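Local atomic coordinates of ORF48 (Lactococcus phage TP901-1, PDB entry 3U6X), a protein that probably serves as an upper component of the phage baseplate, helping to join the receptor-binding protein to the rest of the host-adsorption device. Residues K3-H8 and K56-M61; S20-I25 and E84-C89; D76-V81 and C89-D94. One frame throughout, in Å; residues are numbered along the deposited sequence.

Interaction 1 (K3-H8 and K56-M61); sequences KFVLEH and KVYVEM
V5 and Y58 stand side by side and point the same way, V5 CG2 lying 3.7 Å from CD1 of the tyrosine ring. With CG2 anti to its own carbonyl carbon, V5 turns that methyl to the ring and leaves CG1 for K56, whose CG it meets as the side chains cross obliquely. K56 then bends at its outer torsions, and a salt bridge joins K56 NZ to E7 OE1 at 3.3 Å, its hydrogen bond weak. That oxygen also has a hydrogen bond to Y101 OH, while Y58 OH is hydrogen-bonded to D53 OD2. At the far end of this face the aliphatic part of K3 lies on E60, K3 CD to E60 CG at 3.8 Å.

The other face, with F4, L6, V57 and V59, is largely apolar. L6 crosses V59, CD1 of L6 lying 4.0 Å from CG2 of V59, and the methyl CE of M61 rests on F4 CB. The side chains of H8 and V57 cross at about a right angle, H8 CD2 touching V57 CG2; S10 N is hydrogen-bonded to H8 ND1. F4 carries its ring away from strand 56-60 and stacks on F90 of strand 86-92.

Within the sheet, F4 pairs with V59 and L6 with V57, two backbone hydrogen bonds each; V59 N reaches F4 O at 2.8 Å with an N-H...O angle of 171°. Strand 97-102 flanks 3-8 on its other side. One partly exposed face bearing charged residues and one buried face turned to strand 86-92 are characteristic of an antiparallel layer of a beta-sandwich, consistent with the immunoglobulin-like family.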
loop_
_atom_site.group_PDB
_atom_site.type_symbol
_atom_site.label_atom_id
_atom_site.label_comp_id
_atom_site.label_asym_id
_atom_site.label_seq_id
_atom_site.Cartn_x
_atom_site.Cartn_y
_atom_site.Cartn_z
ATOM N N LYS V 3 -54.019 32.566 6.971
ATOM C CA LYS V 3 -53.693 31.703 5.840
ATOM C C LYS V 3 -52.611 32.387 5.002
ATOM O O LYS V 3 -52.829 33.481 4.485
ATOM C CB LYS V 3 -54.946 31.382 5.011
ATOM C CG LYS V 3 -54.880 30.057 4.251
ATOM C CD LYS V 3 -56.286 29.501 4.037
ATOM C CE LYS V 3 -56.307 28.158 3.351
ATOM N NZ LYS V 3 -57.703 27.688 3.154
ATOM N N PHE V 4 -51.413 31.772 4.952
ATOM C CA PHE V 4 -50.229 32.275 4.250
ATOM C C PHE V 4 -49.741 31.248 3.228
ATOM O O PHE V 4 -49.833 30.043 3.469
ATOM C CB PHE V 4 -49.109 32.553 5.261
ATOM C CG PHE V 4 -48.096 33.578 4.826
ATOM C CD1 PHE V 4 -48.318 34.936 5.044
ATOM C CD2 PHE V 4 -46.899 33.191 4.240
ATOM C CE1 PHE V 4 -47.372 35.892 4.648
ATOM C CE2 PHE V 4 -45.952 34.150 3.843
ATOM C CZ PHE V 4 -46.201 35.492 4.045
ATOM N N VAL V 5 -49.200 31.722 2.100
ATOM C CA VAL V 5 -48.734 30.856 1.014
ATOM C C VAL V 5 -47.225 30.949 0.854
ATOM O O VAL V 5 -46.680 32.045 0.692
ATOM C CB VAL V 5 -49.446 31.130 -0.352
ATOM C CG1 VAL V 5 -48.963 30.161 -1.419
ATOM C CG2 VAL V 5 -50.965 31.059 -0.251
ATOM N N LEU V 6 -46.557 29.792 0.864
ATOM C CA LEU V 6 -45.125 29.721 0.638
ATOM C C LEU V 6 -44.862 28.956 -0.637
ATOM O O LEU V 6 -45.158 27.758 -0.726
ATOM C CB LEU V 6 -44.379 29.068 1.800
ATOM C CG LEU V 6 -44.544 29.666 3.191
ATOM C CD1 LEU V 6 -43.938 28.732 4.230
ATOM C CD2 LEU V 6 -43.901 31.049 3.289
ATOM N N GLU V 7 -44.349 29.670 -1.647
ATOM C CA GLU V 7 -43.980 29.075 -2.927
ATOM C C GLU V 7 -42.594 28.493 -2.733
ATOM O O GLU V 7 -41.776 29.094 -2.036
ATOM C CB GLU V 7 -44.029 30.113 -4.063
ATOM C CG GLU V 7 -45.447 30.432 -4.532
ATOM C CD GLU V 7 -45.623 31.339 -5.743
ATOM O OE1 GLU V 7 -46.778 31.754 -5.996
ATOM O OE2 GLU V 7 -44.623 31.631 -6.441
ATOM N N HIS V 8 -42.342 27.290 -3.253
ATOM C CA HIS V 8 -41.037 26.638 -3.054
ATOM C C HIS V 8 -40.451 25.893 -4.264
ATOM O O HIS V 8 -41.097 25.799 -5.298
ATOM C CB HIS V 8 -41.082 25.731 -1.822
ATOM C CG HIS V 8 -42.068 24.617 -1.920
ATOM N ND1 HIS V 8 -41.727 23.408 -2.487
ATOM C CD2 HIS V 8 -43.358 24.569 -1.539
ATOM C CE1 HIS V 8 -42.821 22.663 -2.448
ATOM N NE2 HIS V 8 -43.823 23.312 -1.878
ATOM N N LYS V 56 -46.230 24.847 -3.722
ATOM C CA LYS V 56 -47.029 25.771 -2.915
ATOM C C LYS V 56 -47.468 25.089 -1.630
ATOM O O LYS V 56 -48.058 24.007 -1.680
ATOM C CB LYS V 56 -48.280 26.207 -3.706
ATOM C CG LYS V 56 -48.304 27.675 -4.114
ATOM C CD LYS V 56 -49.417 27.987 -5.144
ATOM C CE LYS V 56 -48.964 27.798 -6.581
ATOM N NZ LYS V 56 -48.145 28.945 -7.065
ATOM N N VAL V 57 -47.178 25.722 -0.479
ATOM C CA VAL V 57 -47.609 25.255 0.833
ATOM C C VAL V 57 -48.627 26.278 1.327
ATOM O O VAL V 57 -48.337 27.476 1.354
ATOM C CB VAL V 57 -46.451 25.118 1.870
ATOM C CG1 VAL V 57 -46.924 24.383 3.114
ATOM C CG2 VAL V 57 -45.258 24.406 1.280
ATOM N N TYR V 58 -49.795 25.806 1.748
ATOM C CA TYR V 58 -50.799 26.658 2.369
ATOM C C TYR V 58 -50.682 26.451 3.881
ATOM O O TYR V 58 -50.867 25.337 4.354
ATOM C CB TYR V 58 -52.193 26.339 1.835
ATOM C CG TYR V 58 -52.269 26.403 0.327
ATOM C CD1 TYR V 58 -52.377 27.623 -0.336
ATOM C CD2 TYR V 58 -52.259 25.240 -0.440
ATOM C CE1 TYR V 58 -52.424 27.686 -1.730
ATOM C CE2 TYR V 58 -52.321 25.290 -1.832
ATOM C CZ TYR V 58 -52.403 26.514 -2.472
ATOM O OH TYR V 58 -52.460 26.551 -3.842
ATOM N N VAL V 59 -50.243 27.491 4.603
ATOM C CA VAL V 59 -49.997 27.483 6.042
ATOM C C VAL V 59 -51.133 28.187 6.760
ATOM O O VAL V 59 -51.280 29.405 6.652
ATOM C CB VAL V 59 -48.626 28.124 6.379
ATOM C CG1 VAL V 59 -48.296 27.967 7.853
ATOM C CG2 VAL V 59 -47.505 27.528 5.518
ATOM N N GLU V 60 -51.943 27.411 7.476
ATOM C CA GLU V 60 -53.061 27.906 8.275
ATOM C C GLU V 60 -52.644 27.973 9.755
ATOM O O GLU V 60 -52.233 26.969 10.308
ATOM C CB GLU V 60 -54.279 27.008 8.098
ATOM C CG GLU V 60 -55.343 27.611 7.211
ATOM C CD GLU V 60 -56.714 27.655 7.850
ATOM O OE1 GLU V 60 -57.163 28.771 8.193
ATOM O OE2 GLU V 60 -57.333 26.578 8.021
ATOM N N MET V 61 -52.738 29.149 10.369
ATOM C CA MET V 61 -52.339 29.463 11.743
ATOM C C MET V 61 -53.535 30.097 12.480
ATOM O O MET V 61 -54.389 30.662 11.815
ATOM C CB MET V 61 -51.224 30.536 11.683
ATOM C CG MET V 61 -49.956 30.057 11.064
ATOM S SD MET V 61 -48.905 31.441 10.627
ATOM C CE MET V 61 -49.241 31.490 8.905
#

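Interaction 2 (S20-I25 and E84-C89); sequences SYKNAI and ETQVLC
Y21 and V87 form a hydrogen-bonded pair in the antiparallel sheet of this immunoglobulin-like domain, where the end of strand 16-22 runs beside the start of 86-92. V87 N gives a bond of 2.9 Å to Y21 O, and Y21 N returns a longer one to V87 O. On the face of this pair the tyrosine ring lies obliquely against V87 and C89. Its CG sits between the backbone N and the carbonyl carbon (chi1 49°). Y21 CE2 lies 3.7 Å from V87 CB, and Y21 CE1 meets C89 CB at 3.5 Å. L80 of strand 78-83 lines the same patch. The hydroxyl of Y21 is hydrogen-bonded to the backbone of another protein's chain, which also packs on V87, so this face forms part of an interface in the assembly.

The opposite face is more polar, with K22 crossing Q86 at about a right angle. Past the last strand pair N23 N bonds to T85 O at 3.0 Å, while OD1 of N23 lies beside CG2 of T85. Q86 is bent at chi2 (62°), which places CD; its NE2 reaches S20 OG across the pair of strands at 2.7 Å, a hydrogen bond that is weak because it is bent, with an N-H...O angle of 125°.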
loop_
_atom_site.group_PDB
_atom_site.type_symbol
_atom_site.label_atom_id
_atom_site.label_comp_id
_atom_site.label_asym_id
_atom_site.label_seq_id
_atom_site.Cartn_x
_atom_site.Cartn_y
_atom_site.Cartn_z
ATOM N N SER V 20 -43.055 32.562 16.586
ATOM C CA SER V 20 -43.406 33.946 16.899
ATOM C C SER V 20 -42.498 34.441 18.015
ATOM O O SER V 20 -42.357 33.774 19.046
ATOM C CB SER V 20 -44.862 34.025 17.346
ATOM O OG SER V 20 -45.258 35.362 17.590
ATOM N N TYR V 21 -41.865 35.590 17.802
ATOM C CA TYR V 21 -40.960 36.200 18.775
ATOM C C TYR V 21 -40.826 37.713 18.562
ATOM O O TYR V 21 -41.054 38.227 17.460
ATOM C CB TYR V 21 -39.571 35.512 18.805
ATOM C CG TYR V 21 -38.940 35.330 17.443
ATOM C CD1 TYR V 21 -39.177 34.180 16.691
ATOM C CD2 TYR V 21 -38.119 36.314 16.897
ATOM C CE1 TYR V 21 -38.655 34.037 15.413
ATOM C CE2 TYR V 21 -37.569 36.168 15.628
ATOM C CZ TYR V 21 -37.852 35.034 14.883
ATOM O OH TYR V 21 -37.306 34.884 13.635
ATOM N N LYS V 22 -40.451 38.404 19.646
ATOM C CA LYS V 22 -40.293 39.840 19.767
ATOM C C LYS V 22 -38.822 40.184 20.085
ATOM O O LYS V 22 -38.117 39.408 20.748
ATOM C CB LYS V 22 -41.201 40.304 20.929
ATOM C CG LYS V 22 -41.461 41.802 21.027
ATOM C CD LYS V 22 -42.453 42.162 22.134
ATOM C CE LYS V 22 -43.900 42.068 21.685
ATOM N NZ LYS V 22 -44.778 43.038 22.404
ATOM N N ASN V 23 -38.386 41.385 19.671
ATOM C CA ASN V 23 -37.057 41.931 19.962
ATOM C C ASN V 23 -35.851 41.168 19.417
ATOM O O ASN V 23 -34.754 41.273 19.972
ATOM C CB ASN V 23 -36.907 42.316 21.454
ATOM C CG ASN V 23 -37.636 43.590 21.806
ATOM O OD1 ASN V 23 -37.592 44.590 21.066
ATOM N ND2 ASN V 23 -38.287 43.587 22.964
ATOM N N ALA V 24 -36.016 40.462 18.298
ATOM C CA ALA V 24 -34.900 39.750 17.688
ATOM C C ALA V 24 -33.895 40.791 17.173
ATOM O O ALA V 24 -34.239 41.954 17.005
ATOM C CB ALA V 24 -35.411 38.884 16.545
ATOM N N ILE V 25 -32.662 40.383 16.961
ATOM C CA ILE V 25 -31.575 41.210 16.459
ATOM C C ILE V 25 -32.036 42.128 15.304
ATOM O O ILE V 25 -32.642 41.646 14.347
ATOM C CB ILE V 25 -30.382 40.225 16.159
ATOM C CG1 ILE V 25 -29.224 40.420 17.113
ATOM C CG2 ILE V 25 -29.911 40.074 14.704
ATOM C CD1 ILE V 25 -29.438 39.778 18.434
ATOM N N GLU V 84 -42.349 45.942 13.063
ATOM C CA GLU V 84 -41.614 46.644 14.120
ATOM C C GLU V 84 -40.745 45.654 14.919
ATOM O O GLU V 84 -39.797 45.123 14.357
ATOM C CB GLU V 84 -42.530 47.520 15.023
ATOM C CG GLU V 84 -43.496 48.473 14.324
ATOM C CD GLU V 84 -44.735 48.878 15.118
ATOM O OE1 GLU V 84 -45.277 48.052 15.893
ATOM O OE2 GLU V 84 -45.191 50.027 14.921
ATOM N N THR V 85 -41.079 45.381 16.194
ATOM C CA THR V 85 -40.355 44.453 17.069
ATOM C C THR V 85 -40.843 43.009 16.941
ATOM O O THR V 85 -40.188 42.105 17.449
ATOM C CB THR V 85 -40.460 44.908 18.546
ATOM O OG1 THR V 85 -41.796 44.748 19.053
ATOM C CG2 THR V 85 -39.977 46.320 18.763
ATOM N N GLN V 86 -42.001 42.798 16.311
ATOM C CA GLN V 86 -42.641 41.487 16.175
ATOM C C GLN V 86 -42.268 40.771 14.879
ATOM O O GLN V 86 -42.339 41.352 13.795
ATOM C CB GLN V 86 -44.172 41.626 16.348
ATOM C CG GLN V 86 -44.974 40.319 16.356
ATOM C CD GLN V 86 -44.679 39.337 17.466
ATOM O OE1 GLN V 86 -44.332 39.712 18.607
ATOM N NE2 GLN V 86 -44.874 38.043 17.135
ATOM N N VAL V 87 -41.856 39.494 15.012
ATOM C CA VAL V 87 -41.465 38.638 13.893
ATOM C C VAL V 87 -42.293 37.348 13.894
ATOM O O VAL V 87 -42.546 36.773 14.949
ATOM C CB VAL V 87 -39.932 38.332 13.869
ATOM C CG1 VAL V 87 -39.557 37.435 12.689
ATOM C CG2 VAL V 87 -39.086 39.605 13.849
ATOM N N LEU V 88 -42.737 36.935 12.697
ATOM C CA LEU V 88 -43.397 35.672 12.371
ATOM C C LEU V 88 -42.405 34.944 11.407
ATOM O O LEU V 88 -42.126 35.415 10.299
ATOM C CB LEU V 88 -44.781 35.892 11.736
ATOM C CG LEU V 88 -45.683 34.648 11.617
ATOM C CD1 LEU V 88 -46.103 34.108 13.006
ATOM C CD2 LEU V 88 -46.918 34.960 10.786
ATOM N N CYS V 89 -41.787 33.868 11.904
ATOM C CA CYS V 89 -40.735 33.118 11.219
ATOM C C CYS V 89 -41.234 31.816 10.611
ATOM O O CYS V 89 -41.825 30.991 11.311
ATOM C CB CYS V 89 -39.580 32.889 12.192
ATOM S SG CYS V 89 -38.209 31.907 11.541
#

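Interaction 3 (D76-V81 and C89-D94); sequences DGTLLV and CFKMSD
L79 and F90 lie side by side at the apolar centre of a beta hairpin, strands 78-83 and 86-92, with CD2 of the leucine 3.7 Å from CD2 of the ring. The phenylalanine turns its edge to the partner strand: L79 O lies in the ring plane, and V81 CG2, 3.9 Å from F90 CE2, is also at the rim. F90 also touches L6, V18 and M61. L79 and F90 thus face strand 3-8 in the core of the immunoglobulin-like domain.

On the reverse face L80 CD2 lies against C89, 3.7 Å from C89 CB and close to its SG, and backbone of another protein's chain packs on L80. T78 and K91 are the next pair on this face, pointing the same way. K91 is bent along its length and lays CD by T78 CB at 3.5 Å; aromatic packing from that other chain reaches both, and a basic side chain comes close to K91 NZ, which may raise the local positive potential.

Backbone hydrogen bonds join the two strands. F90 N meets L79 O at 2.8 Å, L79 N answers to F90 O, and beyond the T78-K91 pair M92 N donates to G77 O at 2.8 Å with an N-H...O angle of 168°.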
loop_
_atom_site.group_PDB
_atom_site.type_symbol
_atom_site.label_atom_id
_atom_site.label_comp_id
_atom_site.label_asym_id
_atom_site.label_seq_id
_atom_site.Cartn_x
_atom_site.Cartn_y
_atom_site.Cartn_z
ATOM N N ASP V 76 -32.182 31.371 1.858
ATOM C CA ASP V 76 -32.232 29.951 2.214
ATOM C C ASP V 76 -33.703 29.487 2.472
ATOM O O ASP V 76 -34.638 30.097 1.924
ATOM C CB ASP V 76 -31.239 29.613 3.352
ATOM C CG ASP V 76 -31.700 29.910 4.770
ATOM O OD1 ASP V 76 -31.656 31.086 5.173
ATOM O OD2 ASP V 76 -32.043 28.949 5.494
ATOM N N GLY V 77 -33.892 28.429 3.276
ATOM C CA GLY V 77 -35.208 27.892 3.614
ATOM C C GLY V 77 -35.977 28.652 4.689
ATOM O O GLY V 77 -36.683 28.022 5.493
ATOM N N THR V 78 -35.843 30.020 4.719
ATOM C CA THR V 78 -36.528 30.887 5.681
ATOM C C THR V 78 -37.126 32.184 5.137
ATOM O O THR V 78 -36.476 32.911 4.399
ATOM C CB THR V 78 -35.801 31.032 7.031
ATOM O OG1 THR V 78 -35.963 32.359 7.535
ATOM C CG2 THR V 78 -34.351 30.693 6.976
ATOM N N LEU V 79 -38.372 32.455 5.524
ATOM C CA LEU V 79 -39.118 33.673 5.210
ATOM C C LEU V 79 -39.566 34.251 6.547
ATOM O O LEU V 79 -40.013 33.506 7.435
ATOM C CB LEU V 79 -40.351 33.367 4.341
ATOM C CG LEU V 79 -41.226 34.567 3.902
ATOM C CD1 LEU V 79 -41.721 34.385 2.514
ATOM C CD2 LEU V 79 -42.406 34.784 4.817
ATOM N N LEU V 80 -39.425 35.569 6.686
ATOM C CA LEU V 80 -39.863 36.297 7.874
ATOM C C LEU V 80 -40.928 37.305 7.488
ATOM O O LEU V 80 -40.933 37.788 6.361
ATOM C CB LEU V 80 -38.707 37.088 8.522
ATOM C CG LEU V 80 -37.457 36.368 8.986
ATOM C CD1 LEU V 80 -36.464 37.363 9.521
ATOM C CD2 LEU V 80 -37.755 35.341 10.051
ATOM N N VAL V 81 -41.788 37.652 8.452
ATOM C CA VAL V 81 -42.738 38.744 8.371
ATOM C C VAL V 81 -42.351 39.581 9.585
ATOM O O VAL V 81 -42.343 39.068 10.705
ATOM C CB VAL V 81 -44.219 38.314 8.394
ATOM C CG1 VAL V 81 -45.119 39.538 8.308
ATOM C CG2 VAL V 81 -44.525 37.321 7.264
ATOM N N CYS V 89 -41.787 33.868 11.904
ATOM C CA CYS V 89 -40.735 33.118 11.219
ATOM C C CYS V 89 -41.234 31.816 10.611
ATOM O O CYS V 89 -41.825 30.991 11.311
ATOM C CB CYS V 89 -39.580 32.889 12.192
ATOM S SG CYS V 89 -38.209 31.907 11.541
ATOM N N PHE V 90 -40.955 31.617 9.310
ATOM C CA PHE V 90 -41.335 30.415 8.571
ATOM C C PHE V 90 -40.072 29.660 8.211
ATOM O O PHE V 90 -39.223 30.207 7.513
ATOM C CB PHE V 90 -42.142 30.766 7.300
ATOM C CG PHE V 90 -43.476 31.443 7.539
ATOM C CD1 PHE V 90 -44.660 30.712 7.520
ATOM C CD2 PHE V 90 -43.550 32.817 7.752
ATOM C CE1 PHE V 90 -45.887 31.337 7.736
ATOM C CE2 PHE V 90 -44.781 33.450 7.963
ATOM C CZ PHE V 90 -45.946 32.706 7.948
ATOM N N LYS V 91 -39.913 28.429 8.730
ATOM C CA LYS V 91 -38.732 27.610 8.446
ATOM C C LYS V 91 -39.153 26.388 7.669
ATOM O O LYS V 91 -39.965 25.603 8.150
ATOM C CB LYS V 91 -37.969 27.204 9.731
ATOM C CG LYS V 91 -37.146 28.311 10.418
ATOM C CD LYS V 91 -35.896 28.687 9.651
ATOM C CE LYS V 91 -34.700 29.111 10.467
ATOM N NZ LYS V 91 -34.933 30.321 11.284
ATOM N N MET V 92 -38.654 26.257 6.445
ATOM C CA MET V 92 -38.953 25.114 5.598
ATOM C C MET V 92 -37.837 24.070 5.702
ATOM O O MET V 92 -36.649 24.398 5.746
ATOM C CB MET V 92 -39.134 25.568 4.149
ATOM C CG MET V 92 -39.560 24.455 3.214
ATOM S SD MET V 92 -40.773 25.009 2.017
ATOM C CE MET V 92 -39.784 25.898 1.041
ATOM N N SER V 93 -38.231 22.812 5.745
ATOM C CA SER V 93 -37.301 21.699 5.785
ATOM C C SER V 93 -37.260 21.057 4.401
ATOM O O SER V 93 -38.317 20.709 3.853
ATOM C CB SER V 93 -37.749 20.668 6.819
ATOM O OG SER V 93 -37.719 21.191 8.137
ATOM N N ASP V 94 -36.025 20.883 3.842
ATOM C CA ASP V 94 -35.751 20.211 2.563
ATOM C C ASP V 94 -36.213 20.909 1.297
ATOM O O ASP V 94 -36.551 20.219 0.320
ATOM C CB ASP V 94 -36.232 18.743 2.579
ATOM C CG ASP V 94 -36.109 18.030 3.920
ATOM O OD1 ASP V 94 -35.096 18.266 4.639
ATOM O OD2 ASP V 94 -37.036 17.277 4.273
#

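In the fold
All three contacts belong to one antiparallel arrangement of strands. Interactions 2 and 3 share strand 86-92 and the residue C89, with centres about 14 Å apart, and pair that strand with 16-22 on one side and 78-83 on the other. Interaction 1 lies farther across the strand order, its centre about 11 Å from that of interaction 3 and 19 Å from that of interaction 2. Along the chain its segments alternate with those of interaction 2, whereas it closes before interaction 3 opens. Packing of F4, H8 and M61 on L79, F90 and M92 joins the two ends into a common core, while interactions 2 and 3 also border another protein's chain, consistent with a baseplate component.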